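Local coordinates for protein cytochrome C2 (Rhodospirillum rubrum, PDB 3C2C) that carries a covalently held haem and probably shuttles single electrons between membrane complexes of the photosynthetic chain, at residues Gly24-Leu32 with His42-Glu50. Residues are numbered along the deposited sequence; the frame is centred on the assembly and turned at random.
Unlike the reference sequence in segment 42-50: N45 (reference Asp). With HEM (protoporphyrin IX containing Fe), chain B.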
ATOM      1  N   GLY A  24       8.188   8.925   9.899  1.00  5.60           N
ATOM      2  CA  GLY A  24       7.055   8.737  10.653  1.00  2.00           C
ATOM      3  C   GLY A  24       6.993   7.412  11.362  1.00  5.60           C
ATOM      4  O   GLY A  24       7.639   6.394  10.940  1.00  8.60           O
ATOM      5  N   ALA A  25       6.031   7.159  12.237  1.00  6.20           N
ATOM      6  CA  ALA A  25       6.074   6.029  13.147  1.00  9.50           C
ATOM      7  C   ALA A  25       5.284   4.925  12.369  1.00  9.40           C
ATOM      8  O   ALA A  25       4.572   5.111  11.372  1.00 12.80           O
ATOM      9  CB  ALA A  25       5.108   6.187  14.290  1.00 10.60           C
ATOM     10  N   ASN A  26       5.546   3.681  12.826  1.00 15.00           N
ATOM     11  CA  ASN A  26       4.861   2.489  12.349  1.00 10.40           C
ATOM     12  C   ASN A  26       3.699   2.321  13.409  1.00  6.70           C
ATOM     13  O   ASN A  26       3.877   1.490  14.245  1.00 17.10           O
ATOM     14  CB  ASN A  26       5.697   1.251  12.108  1.00  9.50           C
ATOM     15  CG  ASN A  26       6.763   1.223  11.089  1.00  7.10           C
ATOM     16  OD1 ASN A  26       6.638   2.021  10.088  1.00  5.70           O
ATOM     17  ND2 ASN A  26       7.823   0.637  11.440  1.00  7.90           N
ATOM     18  N   LYS A  27       2.581   2.920  13.172  1.00  8.60           N
ATOM     19  CA  LYS A  27       1.453   2.764  14.078  1.00 12.10           C
ATOM     20  C   LYS A  27       0.788   1.415  14.199  1.00 19.10           C
ATOM     21  O   LYS A  27       0.539   0.831  15.367  1.00 22.80           O
ATOM     22  CB  LYS A  27       0.307   3.749  13.680  1.00 15.20           C
ATOM     23  CG  LYS A  27       0.931   5.166  13.689  1.00 19.30           C
ATOM     24  CD  LYS A  27      -0.432   5.793  14.175  1.00 17.40           C
ATOM     25  CE  LYS A  27      -1.204   6.063  13.022  1.00 13.90           C
ATOM     26  NZ  LYS A  27      -2.083   7.207  13.544  1.00 15.60           N
ATOM     27  N   VAL A  28       0.084   0.984  13.142  1.00 12.70           N
ATOM     28  CA  VAL A  28      -0.461  -0.369  12.997  1.00  8.30           C
ATOM     29  C   VAL A  28       0.216  -1.034  11.697  1.00  7.40           C
ATOM     30  O   VAL A  28       0.837  -2.093  11.841  1.00  9.10           O
ATOM     31  CB  VAL A  28      -1.921  -0.358  12.855  1.00 14.50           C
ATOM     32  CG1 VAL A  28      -2.663  -1.590  12.419  1.00 10.20           C
ATOM     33  CG2 VAL A  28      -2.568   0.479  14.111  1.00  9.50           C
ATOM     34  N   GLY A  29       0.023  -0.299  10.602  1.00  4.70           N
ATOM     35  CA  GLY A  29       0.798  -0.630   9.378  1.00  4.20           C
ATOM     36  C   GLY A  29       2.053   0.302   9.223  1.00  5.20           C
ATOM     37  O   GLY A  29       2.409   1.117  10.007  1.00  3.10           O
ATOM     38  N   PRO A  30       2.955  -0.089   8.229  1.00  5.60           N
ATOM     39  CA  PRO A  30       4.206   0.631   8.104  1.00  5.00           C
ATOM     40  C   PRO A  30       3.880   2.072   7.661  1.00  5.30           C
ATOM     41  O   PRO A  30       2.980   2.417   6.943  1.00  6.70           O
ATOM     42  CB  PRO A  30       5.012  -0.109   6.908  1.00  6.10           C
ATOM     43  CG  PRO A  30       3.806  -0.493   6.141  1.00  7.60           C
ATOM     44  CD  PRO A  30       2.800  -1.123   7.127  1.00  2.00           C
ATOM     45  N   ASN A  31       4.817   2.984   8.009  1.00  4.90           N
ATOM     46  CA  ASN A  31       4.742   4.358   7.378  1.00  2.40           C
ATOM     47  C   ASN A  31       4.793   4.227   5.780  1.00  3.10           C
ATOM     48  O   ASN A  31       5.691   3.449   5.274  1.00  5.80           O
ATOM     49  CB  ASN A  31       6.020   5.079   7.819  1.00  4.30           C
ATOM     50  CG  ASN A  31       6.259   6.496   7.218  1.00  9.90           C
ATOM     51  OD1 ASN A  31       7.117   6.484   6.324  1.00 10.20           O
ATOM     52  ND2 ASN A  31       5.748   7.579   7.786  1.00  7.20           N
ATOM     53  N   LEU A  32       4.241   5.142   5.071  1.00  2.00           N
ATOM     54  CA  LEU A  32       4.024   4.927   3.641  1.00  2.60           C
ATOM     55  C   LEU A  32       4.689   6.110   2.993  1.00  3.60           C
ATOM     56  O   LEU A  32       4.582   6.170   1.783  1.00  7.50           O
ATOM     57  CB  LEU A  32       2.502   5.100   3.350  1.00  3.50           C
ATOM     58  CG  LEU A  32       1.736   3.804   3.800  1.00  3.80           C
ATOM     59  CD1 LEU A  32       0.263   3.931   3.570  1.00  5.70           C
ATOM     60  CD2 LEU A  32       2.330   2.598   3.142  1.00  6.70           C
ATOM     61  N   HIS A  42       8.607  -2.550   1.969  1.00  5.80           N
ATOM     62  CA  HIS A  42       9.660  -1.573   1.727  1.00  7.10           C
ATOM     63  C   HIS A  42      10.248  -1.008   3.031  1.00 11.90           C
ATOM     64  O   HIS A  42      11.361  -0.428   2.905  1.00 10.20           O
ATOM     65  CB  HIS A  42       9.137  -0.484   0.814  1.00  5.30           C
ATOM     66  CG  HIS A  42       8.215   0.441   1.583  1.00  9.30           C
ATOM     67  ND1 HIS A  42       6.955  -0.069   2.107  1.00 15.00           N
ATOM     68  CD2 HIS A  42       8.248   1.717   2.016  1.00  2.00           C
ATOM     69  CE1 HIS A  42       6.358   1.046   2.715  1.00  6.80           C
ATOM     70  NE2 HIS A  42       7.162   2.116   2.648  1.00 10.50           N
ATOM     71  N   LYS A  43       9.601  -1.150   4.165  1.00  6.50           N
ATOM     72  CA  LYS A  43      10.171  -0.506   5.405  1.00  6.10           C
ATOM     73  C   LYS A  43      10.928  -1.592   6.145  1.00 12.10           C
ATOM     74  O   LYS A  43      10.383  -2.484   6.800  1.00 11.50           O
ATOM     75  CB  LYS A  43       9.039   0.138   6.314  1.00  7.90           C
ATOM     76  CG  LYS A  43       8.539   1.524   5.941  1.00  8.00           C
ATOM     77  CD  LYS A  43       9.654   2.463   5.410  1.00 10.20           C
ATOM     78  CE  LYS A  43       9.265   3.922   5.418  1.00  8.30           C
ATOM     79  NZ  LYS A  43       8.233   4.363   4.475  1.00  6.40           N
ATOM     80  N   ASP A  44      12.241  -1.452   6.405  1.00  8.70           N
ATOM     81  CA  ASP A  44      13.154  -2.436   7.070  1.00 11.10           C
ATOM     82  C   ASP A  44      12.813  -2.632   8.599  1.00 12.20           C
ATOM     83  O   ASP A  44      13.435  -3.533   9.152  1.00 13.40           O
ATOM     84  CB  ASP A  44      14.630  -2.171   6.907  1.00  9.10           C
ATOM     85  CG  ASP A  44      15.173  -2.155   5.531  1.00 13.60           C
ATOM     86  OD1 ASP A  44      16.117  -1.817   4.868  1.00 19.30           O
ATOM     87  OD2 ASP A  44      14.472  -2.999   4.946  1.00 16.50           O
ATOM     88  N   ASN A  45      12.162  -1.516   9.178  1.00 10.80           N
ATOM     89  CA  ASN A  45      11.892  -1.663  10.586  1.00  9.60           C
ATOM     90  C   ASN A  45      10.474  -2.195  10.834  1.00 15.10           C
ATOM     91  O   ASN A  45      10.050  -2.181  11.997  1.00 12.30           O
ATOM     92  CB  ASN A  45      12.199  -0.308  11.239  1.00  7.10           C
ATOM     93  CG  ASN A  45      11.332   0.860  10.884  1.00  7.80           C
ATOM     94  OD1 ASN A  45      11.112   1.720  11.806  1.00 13.10           O
ATOM     95  ND2 ASN A  45      10.549   0.803   9.834  1.00  8.50           N
ATOM     96  N   TYR A  46       9.777  -2.683   9.820  1.00  9.30           N
ATOM     97  CA  TYR A  46       8.375  -3.180  10.175  1.00  4.20           C
ATOM     98  C   TYR A  46       8.340  -4.636  10.036  1.00  8.60           C
ATOM     99  O   TYR A  46       9.097  -5.137   9.152  1.00 10.90           O
ATOM    100  CB  TYR A  46       7.525  -2.435   9.111  1.00  6.50           C
ATOM    101  CG  TYR A  46       6.088  -2.842   9.360  1.00  2.70           C
ATOM    102  CD1 TYR A  46       5.324  -2.082  10.310  1.00  3.80           C
ATOM    103  CD2 TYR A  46       5.451  -3.899   8.763  1.00  2.70           C
ATOM    104  CE1 TYR A  46       4.039  -2.456  10.655  1.00  5.30           C
ATOM    105  CE2 TYR A  46       4.148  -4.180   9.056  1.00  2.00           C
ATOM    106  CZ  TYR A  46       3.355  -3.566   9.968  1.00  7.90           C
ATOM    107  OH  TYR A  46       2.072  -3.870  10.342  1.00  7.70           O
ATOM    108  N   ALA A  47       7.711  -5.425  10.870  1.00  8.90           N
ATOM    109  CA  ALA A  47       7.599  -6.877  10.643  1.00  7.20           C
ATOM    110  C   ALA A  47       6.470  -7.214   9.744  1.00  7.10           C
ATOM    111  O   ALA A  47       5.254  -7.314  10.281  1.00  9.40           O
ATOM    112  CB  ALA A  47       7.194  -7.530  12.008  1.00  6.50           C
ATOM    113  N   TYR A  48       6.641  -7.367   8.495  1.00  6.60           N
ATOM    114  CA  TYR A  48       5.511  -7.689   7.540  1.00  3.70           C
ATOM    115  C   TYR A  48       5.068  -9.143   7.540  1.00  4.20           C
ATOM    116  O   TYR A  48       5.948 -10.011   7.905  1.00  8.50           O
ATOM    117  CB  TYR A  48       6.042  -7.449   6.164  1.00  3.30           C
ATOM    118  CG  TYR A  48       6.149  -6.005   5.720  1.00  3.50           C
ATOM    119  CD1 TYR A  48       5.006  -5.306   5.269  1.00  3.30           C
ATOM    120  CD2 TYR A  48       7.394  -5.437   5.904  1.00  6.40           C
ATOM    121  CE1 TYR A  48       5.252  -3.948   4.982  1.00  6.80           C
ATOM    122  CE2 TYR A  48       7.609  -4.056   5.565  1.00  5.70           C
ATOM    123  CZ  TYR A  48       6.505  -3.355   5.070  1.00  4.30           C
ATOM    124  OH  TYR A  48       6.724  -2.089   4.578  1.00  5.50           O
ATOM    125  N   SER A  49       3.858  -9.405   7.205  1.00  9.20           N
ATOM    126  CA  SER A  49       3.381 -10.827   6.932  1.00  9.30           C
ATOM    127  C   SER A  49       4.401 -11.458   5.838  1.00 13.50           C
ATOM    128  O   SER A  49       4.998 -10.703   5.024  1.00 10.80           O
ATOM    129  CB  SER A  49       2.007 -10.871   6.277  1.00  8.80           C
ATOM    130  OG  SER A  49       1.133 -10.432   7.323  1.00  7.70           O
ATOM    131  N   GLU A  50       4.668 -12.757   5.911  1.00 10.80           N
ATOM    132  CA  GLU A  50       5.647 -13.410   5.039  1.00  8.20           C
ATOM    133  C   GLU A  50       5.300 -13.165   3.615  1.00  5.80           C
ATOM    134  O   GLU A  50       6.209 -12.943   2.841  1.00  8.50           O
ATOM    135  CB  GLU A  50       5.550 -14.897   5.301  1.00 11.30           C
ATOM    136  CG  GLU A  50       6.870 -15.413   4.759  1.00 28.90           C
ATOM    137  CD  GLU A  50       7.318 -16.912   4.680  1.00 32.30           C
ATOM    138  OE1 GLU A  50       8.622 -16.951   4.339  1.00 33.80           O
ATOM    139  OE2 GLU A  50       6.423 -17.640   5.153  1.00 28.70           O
TER
HETATM  140  CHA HEM B 113       0.431  -2.295   4.456  1.00  2.00           C
HETATM  141  CHB HEM B 113      -1.557   1.356   1.815  1.00  2.00           C
HETATM  142  CHC HEM B 113      -5.236   1.581   5.068  1.00  2.00           C
HETATM  143  CHD HEM B 113      -3.053  -1.666   7.870  1.00  2.10           C
HETATM  144  C1A HEM B 113       0.088  -1.359   3.458  1.00  4.30           C
HETATM  145  C2A HEM B 113       0.829  -1.214   2.221  1.00  6.60           C
HETATM  146  C3A HEM B 113       0.369  -0.156   1.568  1.00  3.10           C
HETATM  147  C4A HEM B 113      -0.860   0.286   2.241  1.00  2.00           C
HETATM  148  CMA HEM B 113       0.824   0.326   0.120  1.00  3.10           C
HETATM  149  CAA HEM B 113       2.114  -2.094   1.862  1.00  7.00           C
HETATM  150  CBA HEM B 113       3.515  -1.409   2.056  1.00  3.80           C
HETATM  151  CGA HEM B 113       4.669  -2.312   1.804  1.00  3.60           C
HETATM  152  O1A HEM B 113       4.536  -3.368   1.036  1.00  5.20           O
HETATM  153  O2A HEM B 113       5.760  -1.871   2.200  1.00  5.10           O
HETATM  154  C1B HEM B 113      -2.654   1.799   2.629  1.00  2.60           C
HETATM  155  C2B HEM B 113      -3.561   2.800   2.173  1.00  4.10           C
HETATM  156  C3B HEM B 113      -4.558   2.780   3.084  1.00  3.80           C
HETATM  157  C4B HEM B 113      -4.416   1.738   4.005  1.00  2.00           C
HETATM  158  CMB HEM B 113      -3.259   3.815   1.011  1.00  3.50           C
HETATM  159  CAB HEM B 113      -5.933   3.612   3.009  1.00  6.00           C
HETATM  160  CBB HEM B 113      -6.524   3.864   1.705  1.00  5.10           C
HETATM  161  C1C HEM B 113      -4.950   0.716   6.037  1.00  3.80           C
HETATM  162  C2C HEM B 113      -5.753   0.592   7.366  1.00  3.30           C
HETATM  163  C3C HEM B 113      -5.212  -0.419   8.029  1.00  4.80           C
HETATM  164  C4C HEM B 113      -3.905  -0.692   7.414  1.00  2.80           C
HETATM  165  CMC HEM B 113      -7.130   1.243   7.402  1.00  2.70           C
HETATM  166  CAC HEM B 113      -5.656  -1.042   9.377  1.00 11.30           C
HETATM  167  CBC HEM B 113      -6.948  -1.301   9.734  1.00 13.30           C
HETATM  168  C1D HEM B 113      -1.968  -2.152   7.171  1.00  2.40           C
HETATM  169  C2D HEM B 113      -1.105  -3.203   7.591  1.00  3.40           C
HETATM  170  C3D HEM B 113      -0.142  -3.365   6.665  1.00  5.70           C
HETATM  171  C4D HEM B 113      -0.405  -2.505   5.573  1.00  3.00           C
HETATM  172  CMD HEM B 113      -1.366  -3.899   8.986  1.00  7.60           C
HETATM  173  CAD HEM B 113       0.986  -4.453   6.657  1.00  3.60           C
HETATM  174  CBD HEM B 113       0.286  -5.751   6.272  1.00  5.30           C
HETATM  175  CGD HEM B 113       1.001  -7.035   6.629  1.00 10.90           C
HETATM  176  O1D HEM B 113       2.258  -7.068   6.708  1.00  7.10           O
HETATM  177  O2D HEM B 113       0.267  -8.117   6.694  1.00 10.30           O
HETATM  178  NA  HEM B 113      -0.885  -0.434   3.418  1.00  3.60           N
HETATM  179  NB  HEM B 113      -3.254   1.083   3.702  1.00  2.00           N
HETATM  180  NC  HEM B 113      -3.876  -0.105   6.157  1.00  2.90           N
HETATM  181  ND  HEM B 113      -1.580  -1.724   5.890  1.00  2.30           N
HETATM  182 FE   HEM B 113      -2.377  -0.291   4.816  1.00  7.20          FE
HETATM  183  O   HOH W   1       8.176  -0.496  13.928  1.00 27.70           O
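With its CG trans to the backbone N (chi1 -180°), Y46 swings its ring across to P30, while the bends of K43 at chi2 and chi4 (-37° and -69°) curl its ammonium group back onto N31. P30 CD sits over the middle of the Y46 ring, 3.8 Å from its centroid, in a CH-pi contact; proline suits the place because its rigid ring offers slightly polarised C-H groups to the pi face. Tyrosine adds to that flat face a hydroxyl that reaches V28 O: OH donates at 2.6 Å, in the carbonyl plane and on a lone pair. N26 turns its amide nearly perpendicular to the ring, CG 3.7 Å from Y46 CD1, and its amide oxygen OD1 accepts from N31 N, closing the turn that contains P30. In this class I cytochrome c fold both segments, from the long connection between helix 4-10 and helix 50-57, line the haem pocket: P30 O accepts from H18 ND1, as in relatives where this bond orients the proximal ligand, and S49 OG donates to haem O2D at 2.6 Å. K43, long and flexible enough to reach across, gives NZ to N31 O at 2.8 Å, from above the carbonyl plane, to N31 OD1 at 3.0 Å, and to F33 O. Asparagine suits position 31 by pairing that acceptor with a donor, ND2, for T19 OG1 and D21 O. Y48 OH accepts from K43 N (3.1 Å) close to P30 CB.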